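Local coordinates for ComZ (PDB 6QVI), which is a competence-associated pilin of Thermus thermophilus with a beta-solenoid domain, and probably acts as a DNA receptor at the pilus tip during natural transformation, at residues 379-384 against 411-416; 439-444 against 452-457. All blocks are in the same frame, centred on the assembly; numbering follows the deposited sequence.

Contact 1 of 2, residues 379-384 against 411-416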
loop_
_atom_site.group_PDB
_atom_site.type_symbol
_atom_site.label_atom_id
_atom_site.label_comp_id
_atom_site.label_asym_id
_atom_site.label_seq_id
_atom_site.Cartn_x
_atom_site.Cartn_y
_atom_site.Cartn_z
ATOM N N ILE A 379 12.359 9.852 -22.500
ATOM C CA ILE A 379 13.459 8.911 -22.641
ATOM C C ILE A 379 12.893 7.551 -22.279
ATOM O O ILE A 379 12.087 7.452 -21.353
ATOM C CB ILE A 379 14.637 9.267 -21.711
ATOM C CG1 ILE A 379 15.435 10.457 -22.263
ATOM C CG2 ILE A 379 15.528 8.049 -21.466
ATOM C CD1 ILE A 379 16.497 10.963 -21.296
ATOM N N ASP A 380 13.203 6.540 -23.070
ATOM C CA ASP A 380 12.892 5.189 -22.656
ATOM C C ASP A 380 14.111 4.587 -21.965
ATOM O O ASP A 380 15.237 5.069 -22.097
ATOM C CB ASP A 380 12.442 4.355 -23.854
ATOM C CG ASP A 380 11.026 4.735 -24.320
ATOM O OD1 ASP A 380 10.558 4.305 -25.407
ATOM O OD2 ASP A 380 10.368 5.482 -23.558
ATOM N N ALA A 381 13.877 3.537 -21.197
ATOM C CA ALA A 381 14.976 2.855 -20.544
ATOM C C ALA A 381 14.835 1.371 -20.793
ATOM O O ALA A 381 13.727 0.838 -20.700
ATOM C CB ALA A 381 15.002 3.161 -19.033
ATOM N N VAL A 382 15.945 0.708 -21.109
ATOM C CA VAL A 382 15.969 -0.746 -21.165
ATOM C C VAL A 382 17.207 -1.160 -20.374
ATOM O O VAL A 382 18.269 -0.529 -20.502
ATOM C CB VAL A 382 16.030 -1.295 -22.623
ATOM C CG1 VAL A 382 15.034 -0.542 -23.564
ATOM C CG2 VAL A 382 17.440 -1.465 -23.137
ATOM N N LEU A 383 17.032 -2.107 -19.446
ATOM C CA LEU A 383 18.134 -2.775 -18.764
ATOM C C LEU A 383 18.205 -4.144 -19.390
ATOM O O LEU A 383 17.278 -4.951 -19.237
ATOM C CB LEU A 383 17.934 -2.886 -17.253
ATOM C CG LEU A 383 17.873 -1.652 -16.396
ATOM C CD1 LEU A 383 16.521 -1.094 -16.521
ATOM C CD2 LEU A 383 18.106 -2.116 -14.981
ATOM N N ASN A 384 19.285 -4.393 -20.111
ATOM C CA ASN A 384 19.332 -5.542 -20.985
ATOM C C ASN A 384 20.103 -6.711 -20.406
ATOM O O ASN A 384 20.203 -7.741 -21.073
ATOM C CB ASN A 384 19.935 -5.133 -22.320
ATOM C CG ASN A 384 19.383 -5.924 -23.464
ATOM O OD1 ASN A 384 19.238 -5.422 -24.575
ATOM N ND2 ASN A 384 19.087 -7.194 -23.205
ATOM N N GLY A 411 9.057 7.462 -21.763
ATOM C CA GLY A 411 8.253 6.978 -20.660
ATOM C C GLY A 411 8.122 5.475 -20.542
ATOM O O GLY A 411 7.398 5.003 -19.639
ATOM N N ASN A 412 8.785 4.701 -21.401
ATOM C CA ASN A 412 8.660 3.248 -21.345
ATOM C C ASN A 412 9.898 2.631 -20.712
ATOM O O ASN A 412 10.989 3.206 -20.728
ATOM C CB ASN A 412 8.428 2.655 -22.732
ATOM C CG ASN A 412 7.199 3.225 -23.396
ATOM O OD1 ASN A 412 6.063 2.836 -23.086
ATOM N ND2 ASN A 412 7.411 4.176 -24.303
ATOM N N LEU A 413 9.711 1.429 -20.167
ATOM C CA LEU A 413 10.734 0.735 -19.402
ATOM C C LEU A 413 10.740 -0.731 -19.809
ATOM O O LEU A 413 9.679 -1.346 -19.972
ATOM C CB LEU A 413 10.437 0.829 -17.895
ATOM C CG LEU A 413 11.330 0.026 -16.927
ATOM C CD1 LEU A 413 12.846 0.246 -17.211
ATOM C CD2 LEU A 413 10.980 0.189 -15.421
ATOM N N ASP A 414 11.939 -1.288 -19.976
ATOM C CA ASP A 414 12.129 -2.690 -20.341
ATOM C C ASP A 414 13.169 -3.274 -19.392
ATOM O O ASP A 414 14.273 -2.727 -19.270
ATOM C CB ASP A 414 12.552 -2.839 -21.812
ATOM C CG ASP A 414 11.354 -2.793 -22.791
ATOM O OD1 ASP A 414 10.403 -2.024 -22.556
ATOM O OD2 ASP A 414 11.352 -3.549 -23.800
ATOM N N ILE A 415 12.809 -4.370 -18.706
ATOM C CA ILE A 415 13.702 -5.065 -17.781
ATOM C C ILE A 415 13.853 -6.478 -18.335
ATOM O O ILE A 415 12.989 -7.340 -18.110
ATOM C CB ILE A 415 13.147 -5.069 -16.355
ATOM C CG1 ILE A 415 12.867 -3.633 -15.909
ATOM C CG2 ILE A 415 14.116 -5.697 -15.366
ATOM C CD1 ILE A 415 12.513 -3.510 -14.442
ATOM N N ASN A 416 14.948 -6.733 -19.062
ATOM C CA ASN A 416 15.041 -7.991 -19.790
ATOM C C ASN A 416 15.897 -9.030 -19.089
ATOM O O ASN A 416 15.783 -10.219 -19.407
ATOM C CB ASN A 416 15.592 -7.766 -21.204
ATOM C CG ASN A 416 14.831 -6.691 -21.959
ATOM O OD1 ASN A 416 13.606 -6.583 -21.827
ATOM N ND2 ASN A 416 15.534 -5.929 -22.794
#

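Contact 2 of 2, residues 439-444 against 452-457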
loop_
_atom_site.group_PDB
_atom_site.type_symbol
_atom_site.label_atom_id
_atom_site.label_comp_id
_atom_site.label_asym_id
_atom_site.label_seq_id
_atom_site.Cartn_x
_atom_site.Cartn_y
_atom_site.Cartn_z
ATOM N N GLY A 439 4.570 5.267 -19.360
ATOM C CA GLY A 439 4.103 4.480 -20.479
ATOM C C GLY A 439 3.942 3.037 -20.051
ATOM O O GLY A 439 3.249 2.755 -19.060
ATOM N N ASP A 440 4.569 2.122 -20.784
ATOM C CA ASP A 440 4.455 0.689 -20.561
ATOM C C ASP A 440 5.695 0.116 -19.882
ATOM O O ASP A 440 6.798 0.669 -19.966
ATOM C CB ASP A 440 4.230 -0.032 -21.883
ATOM C CG ASP A 440 2.905 0.311 -22.525
ATOM O OD1 ASP A 440 2.133 1.113 -21.950
ATOM O OD2 ASP A 440 2.644 -0.221 -23.630
ATOM N N ILE A 441 5.509 -1.043 -19.246
ATOM C CA ILE A 441 6.604 -1.819 -18.668
ATOM C C ILE A 441 6.543 -3.232 -19.217
ATOM O O ILE A 441 5.511 -3.901 -19.123
ATOM C CB ILE A 441 6.573 -1.877 -17.130
ATOM C CG1 ILE A 441 6.877 -0.520 -16.538
ATOM C CG2 ILE A 441 7.591 -2.921 -16.621
ATOM C CD1 ILE A 441 7.214 -0.628 -15.132
ATOM N N TYR A 442 7.667 -3.702 -19.721
ATOM C CA TYR A 442 7.799 -5.058 -20.206
ATOM C C TYR A 442 8.908 -5.699 -19.397
ATOM O O TYR A 442 10.061 -5.246 -19.455
ATOM C CB TYR A 442 8.127 -5.076 -21.701
ATOM C CG TYR A 442 7.716 -6.348 -22.425
ATOM C CD1 TYR A 442 8.152 -7.597 -21.998
ATOM C CD2 TYR A 442 6.834 -6.294 -23.499
ATOM C CE1 TYR A 442 7.745 -8.749 -22.652
ATOM C CE2 TYR A 442 6.413 -7.428 -24.146
ATOM C CZ TYR A 442 6.871 -8.659 -23.731
ATOM O OH TYR A 442 6.444 -9.801 -24.398
ATOM N N GLN A 443 8.572 -6.766 -18.676
ATOM C CA GLN A 443 9.567 -7.558 -17.958
ATOM C C GLN A 443 9.786 -8.893 -18.679
ATOM O O GLN A 443 8.906 -9.765 -18.668
ATOM C CB GLN A 443 9.130 -7.791 -16.514
ATOM C CG GLN A 443 9.846 -8.941 -15.838
ATOM C CD GLN A 443 9.252 -9.251 -14.497
ATOM O OE1 GLN A 443 8.481 -8.459 -13.960
ATOM N NE2 GLN A 443 9.636 -10.380 -13.912
ATOM N N ARG A 444 10.979 -9.077 -19.249
ATOM C CA ARG A 444 11.360 -10.392 -19.744
ATOM C C ARG A 444 12.419 -11.086 -18.879
ATOM O O ARG A 444 12.702 -12.277 -19.116
ATOM C CB ARG A 444 11.858 -10.316 -21.208
ATOM C CG ARG A 444 11.138 -9.306 -22.124
ATOM C CD ARG A 444 11.720 -9.209 -23.551
ATOM N NE ARG A 444 10.800 -8.512 -24.460
ATOM C CZ ARG A 444 10.698 -7.191 -24.606
ATOM N NH1 ARG A 444 11.457 -6.351 -23.913
ATOM N NH2 ARG A 444 9.802 -6.712 -25.458
ATOM N N VAL A 452 6.555 -1.423 -8.659
ATOM C CA VAL A 452 6.507 -0.914 -10.014
ATOM C C VAL A 452 5.203 -0.167 -10.286
ATOM O O VAL A 452 4.117 -0.659 -9.956
ATOM C CB VAL A 452 6.689 -2.114 -10.957
ATOM C CG1 VAL A 452 6.038 -1.861 -12.297
ATOM C CG2 VAL A 452 8.187 -2.479 -11.065
ATOM N N TYR A 453 5.301 0.978 -10.969
ATOM C CA TYR A 453 4.146 1.711 -11.500
ATOM C C TYR A 453 4.277 1.881 -13.011
ATOM O O TYR A 453 5.254 2.475 -13.492
ATOM C CB TYR A 453 4.006 3.113 -10.909
ATOM C CG TYR A 453 2.916 3.935 -11.576
ATOM C CD1 TYR A 453 3.224 4.792 -12.610
ATOM C CD2 TYR A 453 1.571 3.779 -11.245
ATOM C CE1 TYR A 453 2.261 5.532 -13.246
ATOM C CE2 TYR A 453 0.588 4.528 -11.876
ATOM C CZ TYR A 453 0.962 5.406 -12.889
ATOM O OH TYR A 453 0.058 6.186 -13.582
ATOM N N ALA A 454 3.237 1.485 -13.731
ATOM C CA ALA A 454 3.137 1.695 -15.169
ATOM C C ALA A 454 1.850 2.454 -15.462
ATOM O O ALA A 454 0.752 1.897 -15.327
ATOM C CB ALA A 454 3.165 0.369 -15.929
ATOM N N GLY A 455 1.989 3.708 -15.913
ATOM C CA GLY A 455 0.826 4.469 -16.328
ATOM C C GLY A 455 0.042 3.799 -17.436
ATOM O O GLY A 455 -1.185 3.909 -17.476
ATOM N N GLY A 456 0.715 3.016 -18.285
ATOM C CA GLY A 456 0.029 2.337 -19.362
ATOM C C GLY A 456 -0.260 0.895 -18.999
ATOM O O GLY A 456 -1.115 0.649 -18.137
ATOM N N THR A 457 0.448 -0.070 -19.589
ATOM C CA THR A 457 0.208 -1.465 -19.261
ATOM C C THR A 457 1.510 -2.103 -18.789
ATOM O O THR A 457 2.604 -1.768 -19.267
ATOM C CB THR A 457 -0.415 -2.278 -20.453
ATOM O OG1 THR A 457 0.625 -2.827 -21.275
ATOM C CG2 THR A 457 -1.395 -1.406 -21.280
#

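Contact 1 of 2, residues 379-384 against 411-416
Strands 380-383 and 413-415 run side by side in parallel, 1° apart in direction, with A381, V382 and L383 paired to L413, D414 and I415 as in adjacent coils of a beta-solenoid. The backbone bonds alternate: A381 N to N412 O, D414 N to A381 O, L383 N to D414 O, then N416 N to L383 O at 2.9 Å, nearly along the C=O axis. At the start of the pair the D380 carboxylate lies alongside N412, its plane 78° from the amide. OD2 of D380 takes the backbone N of N412 at 2.8 Å, from above the carboxylate plane, while N412 ND2 bonds weakly to both carboxylate oxygens and N412 OD1 accepts the backbone N of D440, one strand over. An alanine at D380 would remove that carboxylate and would probably loosen the entry to the strand pair. On the buried face the A381 methyl and L383 CD1 meet CD1 of L413, the leucine tips crossing obliquely at 4.0 Å. On the other face V382 CG1 packs on D414 CB; D414 OD2 is salt-bridged to R444. Beyond this pair, strand 335-337 hydrogen-bonds to D380 and V382, and strand 441-443 continues the stack past 409-415.

Contact 2 of 2, residues 439-444 against 452-457
I441 and D440 do most of the work here, at a corner where the chain turns at G455 and G456 on its way from strand 451-454 to strand 457-461. I441 has CG1 anti to its carbonyl carbon and an extended second torsion (chi2 -164°), which sends CD1 inward until it meets CG1 of V452 tip to tip. V452 answers with its CG1 anti to the backbone N (chi1 153°). The same CD1 of I441 lies 4.0 Å from the backbone O of Y453. Further back along the isoleucine, CG1 of I441 rests on CB of A454 at 3.9 Å. Segments 441-443 and 452-454, 8.7 Å apart at their axes, do not pair; these apolar tips bridge the interior between two faces of the solenoid.

The polar side of the corner belongs to D440. Its CG is anti to the carbonyl carbon (chi1 -66°), and the carboxylate lies alongside T457, pointing the same way. OD1 of D440 accepts the backbone N of T457 at 3.1 Å, met from above the carboxylate plane, and OD2 forms a salt bridge with R459, so the two oxygens have separate partners. Backbone bonds close the rest: G456 N reaches G439 O at 2.7 Å, and I441 N reaches T457 O at 3.0 Å in the carbonyl plane. A side chain on G456 would run into both D440 OD1 and G439 O.

Strand 441-443 sits between 409-415 and 457-461 in the parallel stack, with I441 touching L413 and F458. Strand 451-454 belongs to a neighbouring face, where Y453 meets W294 edge-to-face and touches I471 of strand 469-472.

Overall arrangement
The two contacts, their centres about 9 Å apart, share a stack of parallel strands in which 409-415 and 441-443 are neighbours. Contact 1 lies farther out, its centre about 25 Å from the chain centre against 18 Å for contact 2. In both, the apolar side is buried, with L383 and L413 in one and I441, V452 and A454 in the other, whereas the aspartates, N412 and T457 are partly exposed. Contact 1 joins two coils along one face through regular backbone bonding; contact 2 spans a corner, with fewer backbone bonds and an apolar bridge across the interior. The same aspartate-to-backbone arrangement recurs at the start of strands 380-383 and 441-443.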